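Local atomic coordinates of hypothetical protein (Uncultured marine organism, PDB entry 2OD6), a protein that is of unknown function but forms a ferredoxin-like dimer, probably of the dimeric alpha/beta-barrel type, and holds a 10-oxohexadecanoic acid molecule in a pocket. Residues A13-D18 and F59-T64. Residues are numbered along the deposited sequence; the frame is centred on the assembly and turned at random.
Sequences ADFIND and FRVVMT
In this ferredoxin-like fold, strands 7-15 and 59-67 run antiparallel as the two central strands of the sheet. Ala13 and Val61 form a hydrogen-bonded pair: Ala13 N reaches Val61 O at 3.0 Å, almost straight, and Val61 N returns to Ala13 O. The next pair, Asp14 and Arg60, is non-hydrogen-bonded; their side chains lie alongside each other on one face of the sheet. Arg60 starts extended, with CG anti to the backbone N, then bends at chi3 (-61°). This brings NE to the syn lone pair of Asp14 OD1 at 2.8 Å, in a bent salt bridge. The carboxylate and guanidinium planes stand 42° apart, and OD1 sits off the guanidinium plane. On the other face, next to helix 18-40, Val61 CG2 packs on Ala13 CB at 3.7 Å. Met63, farther along, touches the bound fatty acid. The Phe59 ring, CG anti to the carbonyl carbon, packs against the turn into helix 18-40, with Asn17 C and Asp18 N over one face, toward its rim. An alanine here would probably leave this turn less well packed against the strand. One water accepts from Phe59 N at 2.7 Å and donates to Phe15 O and, at 3.2 Å, to Asp14 OD2.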
loop_
_atom_site.group_PDB
_atom_site.type_symbol
_atom_site.label_atom_id
_atom_site.label_comp_id
_atom_site.label_asym_id
_atom_site.label_seq_id
_atom_site.Cartn_x
_atom_site.Cartn_y
_atom_site.Cartn_z
ATOM N N ALA A 13 -4.936 8.768 -4.660
ATOM C CA ALA A 13 -5.218 10.064 -5.214
ATOM C C ALA A 13 -5.522 9.972 -6.721
ATOM O O ALA A 13 -4.673 9.548 -7.496
ATOM C CB ALA A 13 -4.017 10.912 -4.949
ATOM N N ASP A 14 -6.702 10.420 -7.156
ATOM C CA ASP A 14 -7.083 10.358 -8.548
ATOM C C ASP A 14 -7.274 11.725 -9.101
ATOM O O ASP A 14 -7.858 12.542 -8.426
ATOM C CB ASP A 14 -8.463 9.743 -8.702
ATOM C CG ASP A 14 -8.408 8.317 -9.065
ATOM O OD1 ASP A 14 -8.008 7.541 -8.180
ATOM O OD2 ASP A 14 -8.749 7.997 -10.227
ATOM N N PHE A 15 -6.883 11.911 -10.362
ATOM C CA PHE A 15 -6.840 13.201 -10.994
ATOM C C PHE A 15 -7.533 13.055 -12.286
ATOM O O PHE A 15 -7.724 11.951 -12.805
ATOM C CB PHE A 15 -5.411 13.661 -11.230
ATOM C CG PHE A 15 -4.591 13.661 -10.001
ATOM C CD1 PHE A 15 -3.934 12.553 -9.645
ATOM C CD2 PHE A 15 -4.561 14.752 -9.139
ATOM C CE1 PHE A 15 -3.207 12.520 -8.514
ATOM C CE2 PHE A 15 -3.802 14.713 -7.967
ATOM C CZ PHE A 15 -3.162 13.595 -7.665
ATOM N N ILE A 16 -7.970 14.198 -12.773
ATOM C CA ILE A 16 -8.667 14.288 -14.003
ATOM C C ILE A 16 -7.864 14.083 -15.293
ATOM O O ILE A 16 -8.473 13.936 -16.371
ATOM C CB ILE A 16 -9.177 15.719 -14.104
ATOM C CG1 ILE A 16 -10.438 15.885 -13.310
ATOM C CG2 ILE A 16 -9.343 16.103 -15.514
ATOM C CD1 ILE A 16 -11.084 17.152 -13.725
ATOM N N ASN A 17 -6.557 14.273 -15.219
ATOM C CA ASN A 17 -5.683 14.302 -16.376
ATOM C C ASN A 17 -4.287 14.252 -15.838
ATOM O O ASN A 17 -4.081 14.539 -14.670
ATOM C CB ASN A 17 -5.870 15.599 -17.176
ATOM C CG ASN A 17 -5.585 16.860 -16.355
ATOM O OD1 ASN A 17 -4.586 16.982 -15.634
ATOM N ND2 ASN A 17 -6.451 17.797 -16.473
ATOM N N ASP A 18 -3.362 14.012 -16.762
ATOM C CA ASP A 18 -1.938 13.919 -16.548
ATOM C C ASP A 18 -1.321 15.187 -15.966
ATOM O O ASP A 18 -0.510 15.081 -15.078
ATOM C CB ASP A 18 -1.308 13.596 -17.903
ATOM C CG ASP A 18 0.130 13.218 -17.782
ATOM O OD1 ASP A 18 0.404 12.162 -17.157
ATOM O OD2 ASP A 18 0.979 13.986 -18.305
ATOM N N PHE A 59 -5.496 8.437 -13.872
ATOM C CA PHE A 59 -4.337 9.139 -13.385
ATOM C C PHE A 59 -4.263 9.009 -11.892
ATOM O O PHE A 59 -4.965 9.689 -11.188
ATOM C CB PHE A 59 -4.461 10.575 -13.878
ATOM C CG PHE A 59 -4.615 10.642 -15.316
ATOM C CD1 PHE A 59 -3.554 10.415 -16.143
ATOM C CD2 PHE A 59 -5.861 10.774 -15.852
ATOM C CE1 PHE A 59 -3.723 10.395 -17.539
ATOM C CE2 PHE A 59 -6.067 10.774 -17.260
ATOM C CZ PHE A 59 -4.976 10.595 -18.107
ATOM N N ARG A 60 -3.348 8.201 -11.341
ATOM C CA ARG A 60 -3.586 7.780 -10.007
ATOM C C ARG A 60 -2.273 7.377 -9.354
ATOM O O ARG A 60 -1.478 6.725 -9.950
ATOM C CB ARG A 60 -4.615 6.605 -10.029
ATOM C CG ARG A 60 -5.042 6.023 -8.674
ATOM C CD ARG A 60 -6.051 4.818 -8.817
ATOM N NE ARG A 60 -7.332 5.190 -9.490
ATOM C CZ ARG A 60 -8.178 4.315 -10.009
ATOM N NH1 ARG A 60 -7.992 3.033 -9.901
ATOM N NH2 ARG A 60 -9.280 4.755 -10.618
ATOM N N VAL A 61 -2.117 7.841 -8.144
ATOM C CA VAL A 61 -0.947 7.443 -7.316
ATOM C C VAL A 61 -1.458 6.852 -6.065
ATOM O O VAL A 61 -2.481 7.225 -5.552
ATOM C CB VAL A 61 -0.026 8.642 -7.048
ATOM C CG1 VAL A 61 0.539 9.159 -8.418
ATOM C CG2 VAL A 61 -0.727 9.767 -6.276
ATOM N N VAL A 62 -0.698 5.908 -5.514
ATOM C CA VAL A 62 -0.927 5.480 -4.165
ATOM C C VAL A 62 0.255 5.953 -3.320
ATOM O O VAL A 62 1.409 5.681 -3.630
ATOM C CB VAL A 62 -1.083 3.915 -4.042
ATOM C CG1 VAL A 62 -1.181 3.456 -2.553
ATOM C CG2 VAL A 62 -2.320 3.469 -4.818
HETATM N N MSE A 63 -0.074 6.627 -2.220
HETATM C CA MSE A 63 0.865 7.107 -1.249
HETATM C C MSE A 63 0.861 6.228 0.016
HETATM O O MSE A 63 -0.209 5.937 0.599
HETATM C CB MSE A 63 0.511 8.555 -0.961
HETATM C CG MSE A 63 0.724 9.429 -2.199
HETATM SE SE MSE A 63 0.410 11.283 -1.677
HETATM C CE MSE A 63 -1.456 11.284 -1.491
ATOM N N THR A 64 2.013 5.759 0.451
ATOM C CA THR A 64 2.020 4.927 1.585
ATOM C C THR A 64 2.744 5.684 2.703
ATOM O O THR A 64 3.775 6.286 2.464
ATOM C CB THR A 64 2.715 3.562 1.315
ATOM O OG1 THR A 64 4.110 3.801 1.186
ATOM C CG2 THR A 64 2.178 2.899 0.040
HETATM O O HOH W 1 -7.979 9.257 -13.055
#